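Local coordinates for uncharacterized protein (Bacteroides eggerthii, PDB 4L3R) that is of unknown function but forms a calycin-clan beta barrel of the DUF4847 family, a fold that in lipocalin relatives often holds small hydrophobic ligands, at residues L17-T22 against N127-F132; K109-G114 against M141-R146; A82-D87 against H91-S96. All blocks are in the same frame, centred on the assembly; numbering follows the deposited sequence.

How the contacts relate
All three contacts belong to one antiparallel barrel. Contacts 1 and 2 are interlocked, with centres 6 Å apart: contact 1 spans strand 137-144 from its two neighbours, and contact 2 presses that same strand against helix 106-116. They also touch directly, since Leu-128 O and Phe-143 N lie 2.8 Å apart in a probable hydrogen bond, as do Arg-19 O and Gly-142 N. Contact 3 is the hairpin 82-87/91-96, its centre about 15 Å from the centre of either of the others. Its second strand leads on through the chain to helix 106-116. No ligand or active site is known to tie the three together.

Contact 1: residues L17-T22 against N127-F132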
ATOM      1  N   LEU B  17     -18.691   9.857  -0.149  1.00 51.08           N
ATOM      2  CA  LEU B  17     -18.970  11.288  -0.111  1.00 49.74           C
ATOM      3  C   LEU B  17     -20.144  11.607   0.808  1.00 54.67           C
ATOM      4  O   LEU B  17     -21.189  10.969   0.704  1.00 54.95           O
ATOM      5  CB  LEU B  17     -19.291  11.796  -1.524  1.00 48.18           C
ATOM      6  CG  LEU B  17     -19.501  13.304  -1.662  1.00 50.92           C
ATOM      7  CD1 LEU B  17     -18.171  14.040  -1.601  1.00 49.03           C
ATOM      8  CD2 LEU B  17     -20.272  13.623  -2.937  1.00 50.71           C
ATOM      9  N   SER B  18     -19.962  12.580   1.714  1.00 52.32           N
ATOM     10  CA  SER B  18     -21.004  13.030   2.642  1.00 54.82           C
ATOM     11  C   SER B  18     -21.391  14.509   2.424  1.00 59.45           C
ATOM     12  O   SER B  18     -22.478  14.899   2.841  1.00 60.91           O
ATOM     13  CB  SER B  18     -20.548  12.831   4.083  1.00 59.96           C
ATOM     14  OG  SER B  18     -19.361  13.560   4.347  1.00 70.51           O
ATOM     15  N   ARG B  19     -20.523  15.327   1.789  1.00 54.25           N
ATOM     16  CA  ARG B  19     -20.798  16.749   1.595  1.00 54.86           C
ATOM     17  C   ARG B  19     -19.802  17.408   0.639  1.00 57.38           C
ATOM     18  O   ARG B  19     -18.680  16.925   0.501  1.00 56.06           O
ATOM     19  CB  ARG B  19     -20.733  17.487   2.959  1.00 57.21           C
ATOM     20  CG  ARG B  19     -19.436  17.291   3.726  1.00 66.05           C
ATOM     21  CD  ARG B  19     -19.591  17.641   5.195  1.00 79.46           C
ATOM     22  NE  ARG B  19     -18.306  17.583   5.902  1.00 90.03           N
ATOM     23  CZ  ARG B  19     -17.409  18.569   5.976  1.00102.15           C
ATOM     24  NH1 ARG B  19     -17.635  19.734   5.382  1.00 84.90           N
ATOM     25  NH2 ARG B  19     -16.277  18.393   6.644  1.00 91.32           N
ATOM     26  N   ILE B  20     -20.228  18.500  -0.022  1.00 53.46           N
ATOM     27  CA  ILE B  20     -19.382  19.355  -0.873  1.00 52.11           C
ATOM     28  C   ILE B  20     -19.786  20.781  -0.532  1.00 60.34           C
ATOM     29  O   ILE B  20     -20.827  21.232  -0.987  1.00 60.49           O
ATOM     30  CB  ILE B  20     -19.438  19.077  -2.391  1.00 52.41           C
ATOM     31  CG1 ILE B  20     -19.322  17.582  -2.672  1.00 50.49           C
ATOM     32  CG2 ILE B  20     -18.314  19.870  -3.092  1.00 52.14           C
ATOM     33  CD1 ILE B  20     -19.118  17.188  -4.157  1.00 51.19           C
ATOM     34  N   THR B  21     -19.007  21.470   0.297  1.00 59.60           N
ATOM     35  CA  THR B  21     -19.400  22.788   0.785  1.00 62.58           C
ATOM     36  C   THR B  21     -18.229  23.771   0.769  1.00 69.23           C
ATOM     37  O   THR B  21     -17.153  23.451   0.264  1.00 67.55           O
ATOM     38  CB  THR B  21     -20.001  22.602   2.186  1.00 71.15           C
ATOM     39  OG1 THR B  21     -20.506  23.843   2.653  1.00 75.34           O
ATOM     40  CG2 THR B  21     -19.020  22.000   3.188  1.00 66.46           C
ATOM     41  N   THR B  22     -18.467  24.986   1.285  1.00 70.41           N
ATOM     42  CA  THR B  22     -17.457  26.047   1.355  1.00 73.50           C
ATOM     43  C   THR B  22     -16.445  25.723   2.449  1.00 80.42           C
ATOM     44  O   THR B  22     -16.712  24.879   3.309  1.00 79.63           O
ATOM     45  CB  THR B  22     -18.117  27.408   1.577  1.00 83.22           C
ATOM     46  OG1 THR B  22     -18.983  27.316   2.711  1.00 85.71           O
ATOM     47  CG2 THR B  22     -18.885  27.881   0.350  1.00 80.27           C
ATOM     48  N   ASN B 127     -13.197   9.837   9.160  1.00 62.97           N
ATOM     49  CA  ASN B 127     -13.512  11.033   8.370  1.00 60.64           C
ATOM     50  C   ASN B 127     -12.324  11.499   7.531  1.00 62.20           C
ATOM     51  O   ASN B 127     -11.177  11.369   7.948  1.00 62.62           O
ATOM     52  CB  ASN B 127     -13.969  12.180   9.281  1.00 64.42           C
ATOM     53  CG  ASN B 127     -15.131  11.812  10.171  1.00 82.64           C
ATOM     54  OD1 ASN B 127     -16.295  11.923   9.783  1.00 72.05           O
ATOM     55  ND2 ASN B 127     -14.847  11.320  11.368  1.00 77.36           N
ATOM     56  N   LEU B 128     -12.619  12.038   6.337  1.00 57.01           N
ATOM     57  CA  LEU B 128     -11.623  12.592   5.416  1.00 55.19           C
ATOM     58  C   LEU B 128     -12.192  13.851   4.787  1.00 60.13           C
ATOM     59  O   LEU B 128     -13.315  13.833   4.284  1.00 59.51           O
ATOM     60  CB  LEU B 128     -11.219  11.573   4.335  1.00 52.30           C
ATOM     61  CG  LEU B 128     -10.216  12.054   3.267  1.00 54.67           C
ATOM     62  CD1 LEU B 128      -8.853  12.352   3.883  1.00 56.30           C
ATOM     63  CD2 LEU B 128     -10.068  11.023   2.160  1.00 52.93           C
ATOM     64  N   THR B 129     -11.425  14.948   4.837  1.00 57.56           N
ATOM     65  CA  THR B 129     -11.814  16.232   4.269  1.00 57.21           C
ATOM     66  C   THR B 129     -10.771  16.627   3.246  1.00 59.07           C
ATOM     67  O   THR B 129      -9.599  16.729   3.602  1.00 58.51           O
ATOM     68  CB  THR B 129     -11.948  17.287   5.375  1.00 69.64           C
ATOM     69  OG1 THR B 129     -12.802  16.782   6.398  1.00 72.32           O
ATOM     70  CG2 THR B 129     -12.504  18.604   4.854  1.00 68.46           C
ATOM     71  N   LEU B 130     -11.185  16.839   1.982  1.00 54.19           N
ATOM     72  CA  LEU B 130     -10.288  17.253   0.908  1.00 53.67           C
ATOM     73  C   LEU B 130     -10.592  18.686   0.508  1.00 61.65           C
ATOM     74  O   LEU B 130     -11.737  19.006   0.179  1.00 61.29           O
ATOM     75  CB  LEU B 130     -10.426  16.331  -0.313  1.00 50.94           C
ATOM     76  CG  LEU B 130     -10.224  14.842  -0.067  1.00 53.34           C
ATOM     77  CD1 LEU B 130     -10.389  14.056  -1.359  1.00 51.44           C
ATOM     78  CD2 LEU B 130      -8.862  14.556   0.542  1.00 54.35           C
ATOM     79  N   TYR B 131      -9.568  19.539   0.521  1.00 60.50           N
ATOM     80  CA  TYR B 131      -9.684  20.935   0.128  1.00 62.44           C
ATOM     81  C   TYR B 131      -9.326  21.034  -1.331  1.00 63.88           C
ATOM     82  O   TYR B 131      -8.287  20.500  -1.726  1.00 63.52           O
ATOM     83  CB  TYR B 131      -8.757  21.819   0.972  1.00 67.58           C
ATOM     84  CG  TYR B 131      -9.205  21.952   2.409  1.00 72.38           C
ATOM     85  CD1 TYR B 131      -9.070  20.896   3.304  1.00 74.22           C
ATOM     86  CD2 TYR B 131      -9.758  23.139   2.879  1.00 76.69           C
ATOM     87  CE1 TYR B 131      -9.502  21.007   4.622  1.00 77.81           C
ATOM     88  CE2 TYR B 131     -10.184  23.266   4.199  1.00 80.18           C
ATOM     89  CZ  TYR B 131     -10.053  22.199   5.068  1.00 87.80           C
ATOM     90  OH  TYR B 131     -10.488  22.339   6.364  1.00 92.67           O
ATOM     91  N   PHE B 132     -10.165  21.709  -2.137  1.00 58.74           N
ATOM     92  CA  PHE B 132      -9.903  21.866  -3.564  1.00 57.60           C
ATOM     93  C   PHE B 132     -10.215  23.277  -4.009  1.00 64.69           C
ATOM     94  O   PHE B 132     -11.052  23.939  -3.393  1.00 65.40           O
ATOM     95  CB  PHE B 132     -10.713  20.840  -4.379  1.00 55.55           C
ATOM     96  CG  PHE B 132     -12.208  21.060  -4.419  1.00 55.18           C
ATOM     97  CD1 PHE B 132     -13.030  20.545  -3.426  1.00 56.63           C
ATOM     98  CD2 PHE B 132     -12.799  21.739  -5.482  1.00 56.67           C
ATOM     99  CE1 PHE B 132     -14.416  20.725  -3.484  1.00 56.94           C
ATOM    100  CE2 PHE B 132     -14.185  21.886  -5.554  1.00 58.27           C
ATOM    101  CZ  PHE B 132     -14.985  21.381  -4.555  1.00 55.60           C
TER
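On the wall of the antiparallel calycin-type barrel, Arg-19 and Ile-20 of 17-22 meet Thr-129 and Phe-132 of 127-132 across an intervening strand, 137-144, which hydrogen-bonds to both. The two backbones are a double strand spacing apart, with Arg-19 CA 9.4 Å from Thr-129 CA, and only side chains span the gap, the arginine reaching to a short threonine and the Phe-132 ring to Ile-20. These two consecutive residues work on the two faces of the sheet. Ile-20 is on the side of helix 106-116, where it also packs on Leu-107 and Val-110. Its CG2 lies 3.9 Å from Phe-132 CZ, at the ring's edge and near its plane, the two side chains crossing at about a right angle. Phe-132 CG is tucked between its own backbone N and carbonyl carbon (chi1 70°), which swings the ring back toward the isoleucine. On the other face Arg-19, extended from CG to NE, brings NH2 to 3.8 Å from Thr-129 OG1, a slanting approach too long to count as a polar bond. Between them the middle strand has Gly-142, without a side chain to stand in the way. Ser-18 and Arg-19 both face that glycine in a classic beta bulge. The guanidinium also has a neighbour in its own strand: Thr-21 CG2 lies in its plane, at the edge, 3.4 Å from Arg-19 NH1.

Contact 2: residues K109-G114 against M141-R146; sequences KVFISG and MGFTAR
Phe-111 and Phe-143 meet rim to rim: CE1 of the first is 3.7 Å from CE2 of the second, and each of these atoms sits near the plane of the other ring, so neither ring lies over the other's face. The side chains cross obliquely, with the ring planes inclined at roughly 55°. Phe-143 CZ, at 3.9 Å from Phe-111 CE1, makes the touch a two-atom one on that side. Phe-111 also has the selenium of Met-141, which the model contains as selenomethionine, standing obliquely off its ring: SE is 5.1 Å from the ring centroid and 45° from the normal, a Met-aromatic contact. A further ring, Phe-53, packs edge-to-face with Phe-111. With CG anti to its backbone N (chi1 179°), the Phe-111 ring is carried away from the helix toward Phe-143 and the Met-141 selenium. This is the junction between helix 106-116 and the barrel interior, where the segment 109-114 crosses strand 141-144 almost at right angles, the two axes coming within 11.0 Å. At that separation side chains have to do the joining, except at Gly-114, whose bare backbone is met directly. The selenomethionine bends at its last torsion and sets CE 3.4 Å from Gly-114 C and 3.5 Å from Gly-114 O. All four touching residues are buried, packed without hydrogen bonds between the segments, and the selenomethionine end also lies against backbone carbonyls. Farther along, Phe-143 rests on Leu-130 and Trp-15, while Met-141 touches Phe-132.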
ATOM      1  N   LYS B 109     -20.565  15.933 -11.707  1.00 47.82           N
ATOM      2  CA  LYS B 109     -19.619  16.817 -12.407  1.00 47.62           C
ATOM      3  C   LYS B 109     -18.713  17.544 -11.409  1.00 50.06           C
ATOM      4  O   LYS B 109     -17.504  17.640 -11.632  1.00 50.24           O
ATOM      5  CB  LYS B 109     -20.361  17.855 -13.266  1.00 50.69           C
ATOM      6  CG  LYS B 109     -20.991  17.312 -14.540  1.00 53.34           C
ATOM      7  CD  LYS B 109     -21.806  18.418 -15.225  1.00 55.86           C
ATOM      8  CE  LYS B 109     -22.427  17.976 -16.518  1.00 76.07           C
ATOM      9  NZ  LYS B 109     -23.176  19.079 -17.178  1.00 91.07           N
ATOM     10  N   VAL B 110     -19.308  18.059 -10.314  1.00 45.19           N
ATOM     11  CA  VAL B 110     -18.587  18.768  -9.255  1.00 44.26           C
ATOM     12  C   VAL B 110     -17.610  17.805  -8.542  1.00 49.73           C
ATOM     13  O   VAL B 110     -16.476  18.187  -8.251  1.00 49.68           O
ATOM     14  CB  VAL B 110     -19.588  19.428  -8.266  1.00 47.08           C
ATOM     15  CG1 VAL B 110     -18.904  19.857  -6.967  1.00 46.58           C
ATOM     16  CG2 VAL B 110     -20.275  20.623  -8.923  1.00 48.08           C
ATOM     17  N   PHE B 111     -18.059  16.579  -8.251  1.00 47.16           N
ATOM     18  CA  PHE B 111     -17.243  15.557  -7.584  1.00 46.62           C
ATOM     19  C   PHE B 111     -15.980  15.222  -8.392  1.00 50.80           C
ATOM     20  O   PHE B 111     -14.879  15.270  -7.847  1.00 50.29           O
ATOM     21  CB  PHE B 111     -18.092  14.288  -7.383  1.00 48.65           C
ATOM     22  CG  PHE B 111     -17.395  13.119  -6.732  1.00 49.86           C
ATOM     23  CD1 PHE B 111     -17.269  13.047  -5.356  1.00 52.31           C
ATOM     24  CD2 PHE B 111     -16.952  12.046  -7.488  1.00 51.79           C
ATOM     25  CE1 PHE B 111     -16.688  11.944  -4.750  1.00 53.15           C
ATOM     26  CE2 PHE B 111     -16.352  10.942  -6.881  1.00 54.73           C
ATOM     27  CZ  PHE B 111     -16.234  10.893  -5.512  1.00 52.58           C
ATOM     28  N   ILE B 112     -16.143  14.927  -9.691  1.00 48.79           N
ATOM     29  CA  ILE B 112     -15.026  14.551 -10.573  1.00 50.08           C
ATOM     30  C   ILE B 112     -14.058  15.726 -10.768  1.00 55.72           C
ATOM     31  O   ILE B 112     -12.849  15.523 -10.645  1.00 56.32           O
ATOM     32  CB  ILE B 112     -15.548  14.000 -11.935  1.00 54.74           C
ATOM     33  CG1 ILE B 112     -16.296  12.653 -11.742  1.00 55.12           C
ATOM     34  CG2 ILE B 112     -14.417  13.850 -12.970  1.00 56.05           C
ATOM     35  CD1 ILE B 112     -15.425  11.413 -11.411  1.00 58.89           C
ATOM     36  N   SER B 113     -14.567  16.935 -11.072  1.00 51.88           N
ATOM     37  CA  SER B 113     -13.699  18.112 -11.249  1.00 51.86           C
ATOM     38  C   SER B 113     -12.947  18.472  -9.978  1.00 51.93           C
ATOM     39  O   SER B 113     -11.775  18.825 -10.044  1.00 52.64           O
ATOM     40  CB  SER B 113     -14.502  19.335 -11.698  1.00 56.50           C
ATOM     41  OG  SER B 113     -14.831  19.239 -13.072  1.00 70.83           O
ATOM     42  N   GLY B 114     -13.645  18.430  -8.850  1.00 45.96           N
ATOM     43  CA  GLY B 114     -13.080  18.771  -7.556  1.00 44.99           C
ATOM     44  C   GLY B 114     -11.940  17.873  -7.131  1.00 48.73           C
ATOM     45  O   GLY B 114     -10.977  18.354  -6.531  1.00 48.29           O
HETATM   46  N   MSE B 141     -14.621  18.765   0.130  1.00 47.40           N
HETATM   47  CA  MSE B 141     -15.367  17.532  -0.072  1.00 44.21           C
HETATM   48  C   MSE B 141     -15.178  16.699   1.172  1.00 51.89           C
HETATM   49  O   MSE B 141     -14.038  16.385   1.501  1.00 52.68           O
HETATM   50  CB  MSE B 141     -14.846  16.750  -1.277  1.00 43.37           C
HETATM   51  CG  MSE B 141     -15.330  17.223  -2.615  1.00 47.55           C
HETATM   52 SE   MSE B 141     -14.591  16.049  -3.983  0.75 50.75          SE
HETATM   53  CE  MSE B 141     -12.868  16.834  -4.021  1.00 48.63           C
ATOM     54  N   GLY B 142     -16.255  16.362   1.866  1.00 50.54           N
ATOM     55  CA  GLY B 142     -16.182  15.544   3.070  1.00 51.74           C
ATOM     56  C   GLY B 142     -16.528  14.107   2.749  1.00 53.97           C
ATOM     57  O   GLY B 142     -17.410  13.856   1.929  1.00 51.43           O
ATOM     58  N   PHE B 143     -15.828  13.156   3.384  1.00 51.81           N
ATOM     59  CA  PHE B 143     -16.069  11.727   3.199  1.00 51.77           C
ATOM     60  C   PHE B 143     -16.152  11.004   4.536  1.00 60.19           C
ATOM     61  O   PHE B 143     -15.605  11.481   5.530  1.00 60.07           O
ATOM     62  CB  PHE B 143     -14.956  11.080   2.368  1.00 51.16           C
ATOM     63  CG  PHE B 143     -14.783  11.607   0.967  1.00 49.94           C
ATOM     64  CD1 PHE B 143     -14.079  12.779   0.731  1.00 51.38           C
ATOM     65  CD2 PHE B 143     -15.284  10.911  -0.120  1.00 50.90           C
ATOM     66  CE1 PHE B 143     -13.939  13.279  -0.564  1.00 50.18           C
ATOM     67  CE2 PHE B 143     -15.139  11.407  -1.411  1.00 51.87           C
ATOM     68  CZ  PHE B 143     -14.483  12.599  -1.625  1.00 48.86           C
ATOM     69  N   THR B 144     -16.802   9.831   4.539  1.00 59.93           N
ATOM     70  CA  THR B 144     -16.904   8.953   5.707  1.00 64.03           C
ATOM     71  C   THR B 144     -16.513   7.525   5.302  1.00 68.97           C
ATOM     72  O   THR B 144     -16.738   7.124   4.160  1.00 66.11           O
ATOM     73  CB  THR B 144     -18.309   9.000   6.315  1.00 75.48           C
ATOM     74  OG1 THR B 144     -19.269   8.644   5.316  1.00 76.75           O
ATOM     75  CG2 THR B 144     -18.644  10.367   6.890  1.00 74.56           C
ATOM     76  N   ALA B 145     -15.914   6.776   6.237  1.00 69.13           N
ATOM     77  CA  ALA B 145     -15.522   5.377   6.049  1.00 70.58           C
ATOM     78  C   ALA B 145     -16.092   4.563   7.195  1.00 81.48           C
ATOM     79  O   ALA B 145     -15.859   4.922   8.351  1.00 83.64           O
ATOM     80  CB  ALA B 145     -14.006   5.255   6.013  1.00 70.26           C
ATOM     81  N   ARG B 146     -16.853   3.493   6.902  1.00 81.58           N
ATOM     82  CA  ARG B 146     -17.447   2.661   7.964  1.00 91.96           C
ATOM     83  C   ARG B 146     -16.378   1.767   8.616  1.00112.70           C
ATOM     84  O   ARG B 146     -15.385   1.415   7.935  1.00112.33           O
ATOM     85  CB  ARG B 146     -18.610   1.803   7.427  1.00 94.38           C
ATOM     86  OXT ARG B 146     -16.523   1.452   9.817  1.00135.46           O
TER

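Contact 3: residues A82-D87 against H91-S96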
ATOM      1  N   ALA B  82      -5.377   7.140 -10.583  1.00 53.06           N
ATOM      2  CA  ALA B  82      -4.841   8.479 -10.829  1.00 51.69           C
ATOM      3  C   ALA B  82      -3.514   8.638 -10.055  1.00 55.17           C
ATOM      4  O   ALA B  82      -3.348   8.046  -8.976  1.00 54.14           O
ATOM      5  CB  ALA B  82      -5.843   9.547 -10.409  1.00 50.22           C
ATOM      6  N   ILE B  83      -2.565   9.410 -10.615  1.00 51.86           N
ATOM      7  CA  ILE B  83      -1.261   9.625  -9.979  1.00 51.14           C
ATOM      8  C   ILE B  83      -1.482  10.449  -8.714  1.00 51.76           C
ATOM      9  O   ILE B  83      -2.087  11.513  -8.774  1.00 49.01           O
ATOM     10  CB  ILE B  83      -0.250  10.296 -10.941  1.00 56.70           C
ATOM     11  CG1 ILE B  83       0.034   9.397 -12.169  1.00 59.41           C
ATOM     12  CG2 ILE B  83       1.065  10.622 -10.203  1.00 58.31           C
ATOM     13  CD1 ILE B  83       0.488  10.171 -13.410  1.00 71.82           C
ATOM     14  N   LEU B  84      -1.000   9.940  -7.571  1.00 49.16           N
ATOM     15  CA  LEU B  84      -1.181  10.568  -6.273  1.00 47.33           C
ATOM     16  C   LEU B  84       0.134  11.073  -5.686  1.00 52.76           C
ATOM     17  O   LEU B  84       1.136  10.366  -5.683  1.00 54.07           O
ATOM     18  CB  LEU B  84      -1.809   9.547  -5.304  1.00 46.14           C
ATOM     19  CG  LEU B  84      -1.959   9.978  -3.829  1.00 50.09           C
ATOM     20  CD1 LEU B  84      -2.974  11.090  -3.681  1.00 49.04           C
ATOM     21  CD2 LEU B  84      -2.296   8.792  -2.958  1.00 51.38           C
ATOM     22  N   LYS B  85       0.091  12.296  -5.148  1.00 49.63           N
ATOM     23  CA  LYS B  85       1.154  12.925  -4.356  1.00 51.17           C
ATOM     24  C   LYS B  85       0.491  13.221  -3.026  1.00 55.18           C
ATOM     25  O   LYS B  85      -0.608  13.778  -3.026  1.00 53.82           O
ATOM     26  CB  LYS B  85       1.715  14.202  -5.021  1.00 54.64           C
ATOM     27  CG  LYS B  85       2.235  14.013  -6.444  1.00 74.60           C
ATOM     28  CD  LYS B  85       3.704  13.627  -6.504  1.00 91.20           C
ATOM     29  CE  LYS B  85       4.625  14.796  -6.262  1.00112.03           C
ATOM     30  NZ  LYS B  85       5.979  14.536  -6.804  1.00125.02           N
ATOM     31  N   ILE B  86       1.056  12.758  -1.911  1.00 53.77           N
ATOM     32  CA  ILE B  86       0.458  12.992  -0.592  1.00 53.89           C
ATOM     33  C   ILE B  86       1.566  13.102   0.435  1.00 61.69           C
ATOM     34  O   ILE B  86       2.498  12.311   0.394  1.00 62.69           O
ATOM     35  CB  ILE B  86      -0.582  11.888  -0.226  1.00 54.69           C
ATOM     36  CG1 ILE B  86      -1.386  12.289   1.028  1.00 54.91           C
ATOM     37  CG2 ILE B  86       0.076  10.515  -0.044  1.00 54.93           C
ATOM     38  CD1 ILE B  86      -2.567  11.438   1.265  1.00 52.85           C
ATOM     39  N   ASP B  87       1.491  14.096   1.327  1.00 61.36           N
ATOM     40  CA  ASP B  87       2.504  14.299   2.364  1.00 64.65           C
ATOM     41  C   ASP B  87       1.829  14.376   3.730  1.00 71.08           C
ATOM     42  O   ASP B  87       1.057  15.296   3.978  1.00 69.86           O
ATOM     43  CB  ASP B  87       3.309  15.575   2.082  1.00 68.75           C
ATOM     44  CG  ASP B  87       4.479  15.822   3.017  1.00 82.24           C
ATOM     45  OD1 ASP B  87       4.870  14.883   3.750  1.00 84.81           O
ATOM     46  OD2 ASP B  87       4.986  16.960   3.039  1.00 89.19           O
ATOM     47  N   HIS B  91       0.393  17.702   5.210  1.00 73.67           N
ATOM     48  CA  HIS B  91      -1.018  17.416   4.934  1.00 70.21           C
ATOM     49  C   HIS B  91      -1.442  17.948   3.543  1.00 68.20           C
ATOM     50  O   HIS B  91      -2.547  18.454   3.383  1.00 66.69           O
ATOM     51  CB  HIS B  91      -1.930  17.950   6.056  1.00 73.23           C
ATOM     52  CG  HIS B  91      -1.918  17.080   7.268  1.00 78.77           C
ATOM     53  ND1 HIS B  91      -0.988  17.256   8.274  1.00 84.95           N
ATOM     54  CD2 HIS B  91      -2.710  16.028   7.582  1.00 79.61           C
ATOM     55  CE1 HIS B  91      -1.247  16.318   9.173  1.00 85.44           C
ATOM     56  NE2 HIS B  91      -2.272  15.553   8.798  1.00 82.70           N
ATOM     57  N   THR B  92      -0.557  17.807   2.545  1.00 61.80           N
ATOM     58  CA  THR B  92      -0.816  18.230   1.175  1.00 59.48           C
ATOM     59  C   THR B  92      -1.242  17.003   0.373  1.00 60.74           C
ATOM     60  O   THR B  92      -0.960  15.874   0.779  1.00 61.01           O
ATOM     61  CB  THR B  92       0.413  18.912   0.568  1.00 68.45           C
ATOM     62  OG1 THR B  92       1.515  18.012   0.597  1.00 69.28           O
ATOM     63  CG2 THR B  92       0.777  20.213   1.282  1.00 67.18           C
ATOM     64  N   ILE B  93      -1.926  17.221  -0.743  1.00 53.79           N
ATOM     65  CA  ILE B  93      -2.378  16.136  -1.610  1.00 50.88           C
ATOM     66  C   ILE B  93      -2.591  16.676  -3.017  1.00 55.24           C
ATOM     67  O   ILE B  93      -3.044  17.803  -3.178  1.00 54.64           O
ATOM     68  CB  ILE B  93      -3.656  15.426  -1.073  1.00 51.14           C
ATOM     69  CG1 ILE B  93      -4.023  14.213  -1.962  1.00 48.84           C
ATOM     70  CG2 ILE B  93      -4.835  16.410  -0.961  1.00 50.65           C
ATOM     71  CD1 ILE B  93      -5.055  13.332  -1.419  1.00 47.68           C
ATOM     72  N   SER B  94      -2.268  15.868  -4.025  1.00 52.37           N
ATOM     73  CA  SER B  94      -2.480  16.227  -5.422  1.00 52.99           C
ATOM     74  C   SER B  94      -2.897  14.949  -6.189  1.00 54.28           C
ATOM     75  O   SER B  94      -2.296  13.894  -5.988  1.00 53.36           O
ATOM     76  CB  SER B  94      -1.228  16.895  -5.994  1.00 60.34           C
ATOM     77  OG  SER B  94      -0.808  16.377  -7.247  1.00 73.77           O
ATOM     78  N   ILE B  95      -3.969  15.039  -6.991  1.00 49.20           N
ATOM     79  CA  ILE B  95      -4.499  13.935  -7.796  1.00 48.00           C
ATOM     80  C   ILE B  95      -4.411  14.374  -9.248  1.00 52.47           C
ATOM     81  O   ILE B  95      -4.974  15.407  -9.589  1.00 52.11           O
ATOM     82  CB  ILE B  95      -5.961  13.581  -7.378  1.00 49.57           C
ATOM     83  CG1 ILE B  95      -6.014  13.119  -5.896  1.00 48.82           C
ATOM     84  CG2 ILE B  95      -6.568  12.505  -8.334  1.00 49.03           C
ATOM     85  CD1 ILE B  95      -7.442  13.051  -5.266  1.00 51.56           C
ATOM     86  N   SER B  96      -3.711  13.611 -10.095  1.00 50.82           N
ATOM     87  CA  SER B  96      -3.521  13.951 -11.504  1.00 52.77           C
ATOM     88  C   SER B  96      -4.011  12.833 -12.422  1.00 56.15           C
ATOM     89  O   SER B  96      -3.789  11.658 -12.138  1.00 54.60           O
ATOM     90  CB  SER B  96      -2.043  14.215 -11.783  1.00 59.45           C
ATOM     91  OG  SER B  96      -1.547  15.244 -10.944  1.00 72.57           O
TER
HETATM   92  O   HOH W   1      -0.394  13.932  -8.858  1.00 56.45           O
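A beta hairpin of the barrel pairs Ala-82 to Asp-87 with His-91 to Ser-96, antiparallel, and its turn end carries a G1 beta bulge: His-91 and Thr-92 both face Asp-87. His-91 has a left-handed backbone (phi 56°), and its N and that of Thr-92 both make weak, bent bonds to Asp-87 O. Farther from the turn the pairing follows the standard antiparallel register. Ile-83 with Ser-96 and Lys-85 with Ser-94 are hydrogen-bonded pairs. Lys-85 N to Ser-94 O is near-straight (168°) and in the carbonyl plane, Ile-83 N to Ser-96 O is bent (135°), and Ser-94 N lies 2.8 Å from Lys-85 O. The non-hydrogen-bonded pairs, Leu-84 with Ile-95 and Ile-86 with Ile-93, turn their side chains to the barrel interior, where Val-70, Phe-57 and Val-118 receive some of them. Ile-86 and Ile-93 lie side by side, both with CG1 anti to the backbone N, and Ile-86 CD1 ends 4.1 Å from Ile-93 CD1. Leu-84 CD1 slants across to Ile-93 CG1 at 3.7 Å, and Ala-82 CB reaches Ile-95 CG2 at the same distance. On the opposite face a water donates to Ile-83 O at 3.0 Å and also hydrogen-bonds Ser-94 OG and Ser-96 OG. The backbone of Ile-86 also hydrogen-bonds the second subunit. The hairpin is thus two-sided: branched aliphatic groups pack into the interior, while the other face is largely polar (Ser-94, Ser-96, Lys-85, Thr-92, Asp-87) with Ile-83 among them, its O serving two donors, Ser-96 N and the water.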